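Local atomic coordinates of transmembrane oligosaccharyl transferase (Archaeoglobus fulgidus, PDB entry 3WAJ), a protein that belongs to the oligosaccharyl transferase family of membrane enzymes, joining a helical N-terminal membrane region to a mixed helix-and-sheet C-terminal part. Residues P48-Y51 against Y52-E56; M229-A232 against F233-A236; E814-N817 against G818-T821. One frame throughout, in Å; residues are numbered along the deposited sequence.

Overall arrangement
All three contacts are local, each made within one continuous piece of chain, and they follow one another without nesting or crossing. Contact 1 comes first, a buried turn of helix 47-60 close to the zinc ion. Contact 2 follows at the C-terminal end of helix 221-234, in the same STT3-type N-terminal region. Its centre lies about 44 Å from that of contact 1. Contact 3 comes near the C terminus, in the peripheral beta domain, where it closes the tight turn that joins strands 806-814 and 819-824. Contacts 2 and 3 lie on opposite sides of the chain's centre, their centres about 85 Å apart. None touches another.

Contact 1. Residues P48-Y51 against Y52-E56; sequences PWYY and YRLIE
Y50 lays its ring against the branched end of L54, one helical turn further on. Its CG stands anti to the backbone N (chi1 -165°), and this swings the ring along the helix toward the later residues. CE2 of Y50 comes 3.7 Å from CD1 of L54, and the two side chains cross at a slant. The same ring runs beside R53, with the same heading. Y50 CE1 is 4.1 Å from R53 CD, and the guanidinium plane stands 78° to the ring. This is packing against the methylene part of the arginine, not a stack of flat groups. On another side of the helix W49 and Y52 lie alongside each other, with W49 CE3 4.0 Å from Y52 CD1. W49 O sits at the edge of the Y52 ring, near its plane. One face of that ring carries E56 OE1, 3.4 Å above the plane and offset toward the rim. Four i to i+4 backbone bonds run under these side chains, from Y52, R53, L54 and I55 back to P48, W49, Y50 and Y51. The bond from I55 N to Y51 O is the shortest at 2.7 Å. D47, the first residue of this helix, binds the zinc ion with D161 and H163, and Y51 OH bonds to H162, between those two in sequence. R53 forms salt bridges with D69 and E558 and bonds to Y528 OH, and Y50 OH also bonds to D69. The buried guanidinium group is thus held by two acids, and its positive charge would in turn be expected to stabilise their carboxylates.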
loop_
_atom_site.group_PDB
_atom_site.type_symbol
_atom_site.label_atom_id
_atom_site.label_comp_id
_atom_site.label_asym_id
_atom_site.label_seq_id
_atom_site.Cartn_x
_atom_site.Cartn_y
_atom_site.Cartn_z
ATOM N N PRO A 48 1.279 -7.334 1.940
ATOM C CA PRO A 48 1.638 -8.726 2.253
ATOM C C PRO A 48 1.726 -8.991 3.756
ATOM O O PRO A 48 1.467 -10.116 4.178
ATOM C CB PRO A 48 3.009 -8.898 1.589
ATOM C CG PRO A 48 2.991 -7.901 0.445
ATOM C CD PRO A 48 2.243 -6.712 1.010
ATOM N N TRP A 49 2.085 -7.993 4.555
ATOM C CA TRP A 49 2.075 -8.203 6.001
ATOM C C TRP A 49 0.666 -8.440 6.551
ATOM O O TRP A 49 0.489 -9.157 7.538
ATOM C CB TRP A 49 2.777 -7.054 6.725
ATOM C CG TRP A 49 4.238 -7.038 6.375
ATOM C CD1 TRP A 49 4.809 -6.464 5.274
ATOM C CD2 TRP A 49 5.312 -7.681 7.098
ATOM N NE1 TRP A 49 6.170 -6.692 5.276
ATOM C CE2 TRP A 49 6.503 -7.437 6.380
ATOM C CE3 TRP A 49 5.375 -8.437 8.267
ATOM C CZ2 TRP A 49 7.756 -7.910 6.809
ATOM C CZ3 TRP A 49 6.628 -8.908 8.700
ATOM C CH2 TRP A 49 7.798 -8.639 7.969
ATOM N N TYR A 50 -0.334 -7.845 5.913
ATOM C CA TYR A 50 -1.702 -8.022 6.377
ATOM C C TYR A 50 -2.271 -9.376 5.941
ATOM O O TYR A 50 -3.007 -10.010 6.705
ATOM C CB TYR A 50 -2.611 -6.865 5.925
ATOM C CG TYR A 50 -3.898 -6.866 6.692
ATOM C CD1 TYR A 50 -3.924 -6.458 8.026
ATOM C CD2 TYR A 50 -5.083 -7.313 6.115
ATOM C CE1 TYR A 50 -5.099 -6.460 8.773
ATOM C CE2 TYR A 50 -6.286 -7.315 6.852
ATOM C CZ TYR A 50 -6.276 -6.889 8.183
ATOM O OH TYR A 50 -7.428 -6.895 8.930
ATOM N N TYR A 51 -1.943 -9.823 4.723
ATOM C CA TYR A 51 -2.251 -11.210 4.352
ATOM C C TYR A 51 -1.697 -12.164 5.402
ATOM O O TYR A 51 -2.398 -13.041 5.893
ATOM C CB TYR A 51 -1.758 -11.574 2.945
ATOM C CG TYR A 51 -2.850 -11.306 1.953
ATOM C CD1 TYR A 51 -4.024 -12.049 1.980
ATOM C CD2 TYR A 51 -2.749 -10.262 1.041
ATOM C CE1 TYR A 51 -5.065 -11.764 1.116
ATOM C CE2 TYR A 51 -3.776 -9.981 0.161
ATOM C CZ TYR A 51 -4.928 -10.723 0.208
ATOM O OH TYR A 51 -5.938 -10.435 -0.672
ATOM N N TYR A 52 -0.440 -11.943 5.754
ATOM C CA TYR A 52 0.253 -12.711 6.768
ATOM C C TYR A 52 -0.561 -12.740 8.060
ATOM O O TYR A 52 -0.796 -13.813 8.626
ATOM C CB TYR A 52 1.632 -12.083 6.961
ATOM C CG TYR A 52 2.456 -12.537 8.137
ATOM C CD1 TYR A 52 2.993 -11.595 9.022
ATOM C CD2 TYR A 52 2.741 -13.884 8.355
ATOM C CE1 TYR A 52 3.784 -11.966 10.091
ATOM C CE2 TYR A 52 3.540 -14.275 9.451
ATOM C CZ TYR A 52 4.057 -13.298 10.302
ATOM O OH TYR A 52 4.843 -13.640 11.374
ATOM N N ARG A 53 -1.000 -11.565 8.508
ATOM C CA ARG A 53 -1.824 -11.447 9.705
ATOM C C ARG A 53 -3.087 -12.310 9.561
ATOM O O ARG A 53 -3.459 -13.044 10.483
ATOM C CB ARG A 53 -2.172 -9.966 9.969
ATOM C CG ARG A 53 -3.112 -9.682 11.158
ATOM C CD ARG A 53 -4.621 -9.959 10.840
ATOM N NE ARG A 53 -5.455 -9.603 11.987
ATOM C CZ ARG A 53 -5.528 -10.327 13.101
ATOM N NH1 ARG A 53 -4.854 -11.464 13.197
ATOM N NH2 ARG A 53 -6.286 -9.922 14.108
ATOM N N LEU A 54 -3.740 -12.207 8.409
ATOM C CA LEU A 54 -4.967 -12.956 8.167
ATOM C C LEU A 54 -4.716 -14.469 8.086
ATOM O O LEU A 54 -5.459 -15.253 8.670
ATOM C CB LEU A 54 -5.667 -12.470 6.900
ATOM C CG LEU A 54 -6.225 -11.051 6.910
ATOM C CD1 LEU A 54 -6.914 -10.747 5.542
ATOM C CD2 LEU A 54 -7.195 -10.880 8.066
ATOM N N ILE A 55 -3.676 -14.873 7.359
ATOM C CA ILE A 55 -3.403 -16.292 7.146
ATOM C C ILE A 55 -3.077 -17.009 8.480
ATOM O O ILE A 55 -3.564 -18.096 8.752
ATOM C CB ILE A 55 -2.298 -16.488 6.081
ATOM C CG1 ILE A 55 -2.854 -16.164 4.695
ATOM C CG2 ILE A 55 -1.741 -17.916 6.106
ATOM C CD1 ILE A 55 -1.794 -15.982 3.607
ATOM N N GLU A 56 -2.264 -16.369 9.307
ATOM C CA GLU A 56 -1.949 -16.843 10.647
ATOM C C GLU A 56 -3.223 -17.055 11.475
ATOM O O GLU A 56 -3.398 -18.080 12.132
ATOM C CB GLU A 56 -1.064 -15.798 11.328
ATOM C CG GLU A 56 -0.213 -16.287 12.494
ATOM C CD GLU A 56 0.996 -15.382 12.737
ATOM O OE1 GLU A 56 1.137 -14.372 12.022
ATOM O OE2 GLU A 56 1.811 -15.674 13.630
#

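Contact 2. Residues M229-A232 against F233-A236; sequences MFFA and FVLA
F230 has its CG anti to the backbone N (chi1 179°), which carries its ring along the helix to V234. There CG1 of V234 rests over one face of F230, 4.2 Å from the ring centroid and 15° off its normal, a CH-pi contact. F231 has CG anti to its carbonyl carbon (chi1 -74°). The other methyl of V234, CG2, reaches toward this second ring and comes 4.2 Å from F231 CD1. L235 runs beside F231 and points the same way, with the two CD1 atoms of F231 and L235 4.1 Å apart. The two neighbouring rings also meet: F230 CD2 lies 3.8 Å above the F231 plane, over the ring centre. This is the C-terminal end of helix 221-234, in the membrane-embedded STT3-type region. V234 N makes a nearly straight bond to F230 O at 2.9 Å. Around it the pattern weakens: F233 N shares two weak bonds, to M229 O and F230 O, and L235 N holds F231 O only weakly. L235 is the first residue to leave helical backbone angles. F233 sets the edge of its ring against M229 O, which is 3.0 Å from CD2 of F233. Beyond the helix F233 meets F294 edge-to-face, F230 packs on V320 and T324 of helix 315-332, and F231 lies on M408 and I412 of helix 405-420.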
loop_
_atom_site.group_PDB
_atom_site.type_symbol
_atom_site.label_atom_id
_atom_site.label_comp_id
_atom_site.label_asym_id
_atom_site.label_seq_id
_atom_site.Cartn_x
_atom_site.Cartn_y
_atom_site.Cartn_z
ATOM N N MET A 229 -21.224 -10.718 -25.705
ATOM C CA MET A 229 -22.494 -11.193 -26.231
ATOM C C MET A 229 -23.241 -10.059 -26.908
ATOM O O MET A 229 -23.786 -10.234 -27.999
ATOM C CB MET A 229 -23.335 -11.845 -25.134
ATOM C CG MET A 229 -22.618 -13.003 -24.463
ATOM S SD MET A 229 -23.534 -13.680 -23.075
ATOM C CE MET A 229 -25.048 -14.163 -23.907
ATOM N N PHE A 230 -23.250 -8.898 -26.264
ATOM C CA PHE A 230 -23.881 -7.720 -26.843
ATOM C C PHE A 230 -23.428 -7.541 -28.297
ATOM O O PHE A 230 -24.244 -7.561 -29.215
ATOM C CB PHE A 230 -23.543 -6.476 -26.024
ATOM C CG PHE A 230 -24.129 -5.210 -26.577
ATOM C CD1 PHE A 230 -25.441 -4.859 -26.293
ATOM C CD2 PHE A 230 -23.373 -4.370 -27.384
ATOM C CE1 PHE A 230 -25.995 -3.679 -26.804
ATOM C CE2 PHE A 230 -23.920 -3.190 -27.903
ATOM C CZ PHE A 230 -25.228 -2.846 -27.610
ATOM N N PHE A 231 -22.118 -7.427 -28.500
ATOM C CA PHE A 231 -21.558 -7.182 -29.830
ATOM C C PHE A 231 -21.706 -8.348 -30.816
ATOM O O PHE A 231 -21.940 -8.119 -31.998
ATOM C CB PHE A 231 -20.104 -6.679 -29.734
ATOM C CG PHE A 231 -19.994 -5.244 -29.268
ATOM C CD1 PHE A 231 -20.526 -4.207 -30.033
ATOM C CD2 PHE A 231 -19.378 -4.929 -28.062
ATOM C CE1 PHE A 231 -20.437 -2.878 -29.595
ATOM C CE2 PHE A 231 -19.288 -3.603 -27.623
ATOM C CZ PHE A 231 -19.813 -2.582 -28.389
ATOM N N ALA A 232 -21.587 -9.587 -30.338
ATOM C CA ALA A 232 -21.863 -10.757 -31.186
ATOM C C ALA A 232 -23.311 -10.770 -31.697
ATOM O O ALA A 232 -23.619 -11.390 -32.716
ATOM C CB ALA A 232 -21.544 -12.051 -30.459
ATOM N N PHE A 233 -24.193 -10.088 -30.977
ATOM C CA PHE A 233 -25.584 -9.989 -31.387
ATOM C C PHE A 233 -25.826 -8.785 -32.305
ATOM O O PHE A 233 -26.273 -8.970 -33.437
ATOM C CB PHE A 233 -26.530 -10.006 -30.167
ATOM C CG PHE A 233 -26.816 -11.402 -29.630
ATOM C CD1 PHE A 233 -28.090 -11.947 -29.714
ATOM C CD2 PHE A 233 -25.806 -12.168 -29.048
ATOM C CE1 PHE A 233 -28.365 -13.234 -29.224
ATOM C CE2 PHE A 233 -26.066 -13.465 -28.554
ATOM C CZ PHE A 233 -27.341 -13.994 -28.640
ATOM N N VAL A 234 -25.511 -7.564 -31.860
ATOM C CA VAL A 234 -25.789 -6.393 -32.713
ATOM C C VAL A 234 -24.915 -6.332 -33.973
ATOM O O VAL A 234 -25.112 -5.466 -34.822
ATOM C CB VAL A 234 -25.736 -5.048 -31.956
ATOM C CG1 VAL A 234 -26.505 -5.144 -30.649
ATOM C CG2 VAL A 234 -24.301 -4.643 -31.705
ATOM N N LEU A 235 -23.965 -7.257 -34.088
ATOM C CA LEU A 235 -23.151 -7.380 -35.295
ATOM C C LEU A 235 -23.296 -8.758 -35.946
ATOM O O LEU A 235 -22.419 -9.188 -36.696
ATOM C CB LEU A 235 -21.678 -7.082 -34.990
ATOM C CG LEU A 235 -21.432 -5.732 -34.318
ATOM C CD1 LEU A 235 -19.982 -5.569 -33.878
ATOM C CD2 LEU A 235 -21.833 -4.605 -35.240
ATOM N N ALA A 236 -24.407 -9.443 -35.673
ATOM C CA ALA A 236 -24.657 -10.775 -36.247
ATOM C C ALA A 236 -24.597 -10.782 -37.781
ATOM O O ALA A 236 -24.443 -11.839 -38.403
ATOM C CB ALA A 236 -25.978 -11.331 -35.760
#

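Contact 3. Residues E814-N817 against G818-T821; sequences EVKN and GTYT
K816 and T819 lie side by side at the two ends of a tight type I' turn, their side chains pointing the same way. The lysine starts from a chi1 of 28°, away from a staggered value. The bend at chi3 (-80°) brings CE of K816 alongside T819, 3.7 Å from its CG2. A further bend at chi4 then turns NZ. The same methyl of T819 lies 3.2 Å from K816 O. CG2 of T819 thus faces K816, while its OG1 bonds to G784 O of strand 780-785. V815 holds CG1 anti to its own N (chi1 172°). This methyl sits by the turn, with V815 CG1 3.2 Å from T819 O. V815 CA also approaches T819 O in a CA-H...O contact. N817 has CG anti to its carbonyl carbon, and its side chain leads away from G818. The beta turn runs from K816 to T819. N817 and G818 both have positive phi, which suits the asparagine-glycine pair. K816 and T819 are an antiparallel hydrogen-bonded pair. K816 N gives a bond of 2.9 Å to T819 O. T819 N returns one of 3.0 Å to K816 O. Two residues further along each arm, a water links E814 O and T821 N where the strands have parted. The turn joins strand 806-814 to strand 819-824, which belong to different sheets. V815 packs on V793 of strand 792-800, while T819 and T821 lie against K785 and V781 of strand 780-785.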
loop_
_atom_site.group_PDB
_atom_site.type_symbol
_atom_site.label_atom_id
_atom_site.label_comp_id
_atom_site.label_asym_id
_atom_site.label_seq_id
_atom_site.Cartn_x
_atom_site.Cartn_y
_atom_site.Cartn_z
ATOM N N GLU A 814 5.145 29.139 33.016
ATOM C CA GLU A 814 4.846 30.502 33.435
ATOM C C GLU A 814 4.260 30.480 34.845
ATOM O O GLU A 814 3.501 29.573 35.196
ATOM C CB GLU A 814 3.856 31.138 32.456
ATOM C CG GLU A 814 3.770 32.652 32.520
ATOM C CD GLU A 814 2.843 33.232 31.463
ATOM O OE1 GLU A 814 1.924 32.517 31.002
ATOM O OE2 GLU A 814 3.038 34.407 31.091
ATOM N N VAL A 815 4.617 31.476 35.654
ATOM C CA VAL A 815 4.160 31.541 37.043
ATOM C C VAL A 815 2.790 32.209 37.171
ATOM O O VAL A 815 2.487 33.181 36.480
ATOM C CB VAL A 815 5.190 32.254 37.932
ATOM C CG1 VAL A 815 4.638 32.497 39.317
ATOM C CG2 VAL A 815 6.457 31.425 38.019
ATOM N N LYS A 816 1.963 31.659 38.051
ATOM C CA LYS A 816 0.645 32.203 38.340
ATOM C C LYS A 816 0.495 32.424 39.844
ATOM O O LYS A 816 0.565 31.469 40.622
ATOM C CB LYS A 816 -0.424 31.227 37.849
ATOM C CG LYS A 816 0.044 29.772 37.849
ATOM C CD LYS A 816 -1.109 28.777 37.792
ATOM C CE LYS A 816 -1.763 28.576 39.160
ATOM N NZ LYS A 816 -2.604 29.730 39.605
ATOM N N ASN A 817 0.302 33.679 40.250
ATOM C CA ASN A 817 0.066 34.021 41.657
ATOM C C ASN A 817 1.095 33.450 42.624
ATOM O O ASN A 817 0.734 32.835 43.635
ATOM C CB ASN A 817 -1.340 33.586 42.091
ATOM C CG ASN A 817 -2.428 34.203 41.238
ATOM O OD1 ASN A 817 -2.270 35.305 40.710
ATOM N ND2 ASN A 817 -3.542 33.491 41.095
ATOM N N GLY A 818 2.372 33.640 42.303
ATOM C CA GLY A 818 3.443 33.199 43.176
ATOM C C GLY A 818 3.563 31.690 43.287
ATOM O O GLY A 818 4.254 31.179 44.173
ATOM N N THR A 819 2.892 30.974 42.387
ATOM C CA THR A 819 3.025 29.520 42.333
ATOM C C THR A 819 3.324 29.013 40.913
ATOM O O THR A 819 3.126 29.724 39.920
ATOM C CB THR A 819 1.791 28.799 42.928
ATOM O OG1 THR A 819 2.195 27.560 43.524
ATOM C CG2 THR A 819 0.744 28.527 41.860
ATOM N N TYR A 820 3.823 27.784 40.836
ATOM C CA TYR A 820 4.129 27.150 39.561
ATOM C C TYR A 820 3.543 25.743 39.553
ATOM O O TYR A 820 3.267 25.170 40.606
ATOM C CB TYR A 820 5.642 27.081 39.348
ATOM C CG TYR A 820 6.316 25.978 40.134
ATOM C CD1 TYR A 820 6.647 26.152 41.473
ATOM C CD2 TYR A 820 6.627 24.762 39.533
ATOM C CE1 TYR A 820 7.262 25.143 42.193
ATOM C CE2 TYR A 820 7.239 23.753 40.242
ATOM C CZ TYR A 820 7.554 23.945 41.571
ATOM O OH TYR A 820 8.165 22.931 42.276
ATOM N N THR A 821 3.355 25.186 38.365
ATOM C CA THR A 821 2.965 23.786 38.246
ATOM C C THR A 821 3.590 23.190 36.985
ATOM O O THR A 821 3.474 23.760 35.896
ATOM C CB THR A 821 1.437 23.621 38.230
ATOM O OG1 THR A 821 0.886 24.160 39.441
ATOM C CG2 THR A 821 1.063 22.156 38.126
HETATM O O HOH W 1 2.659 27.351 36.836
#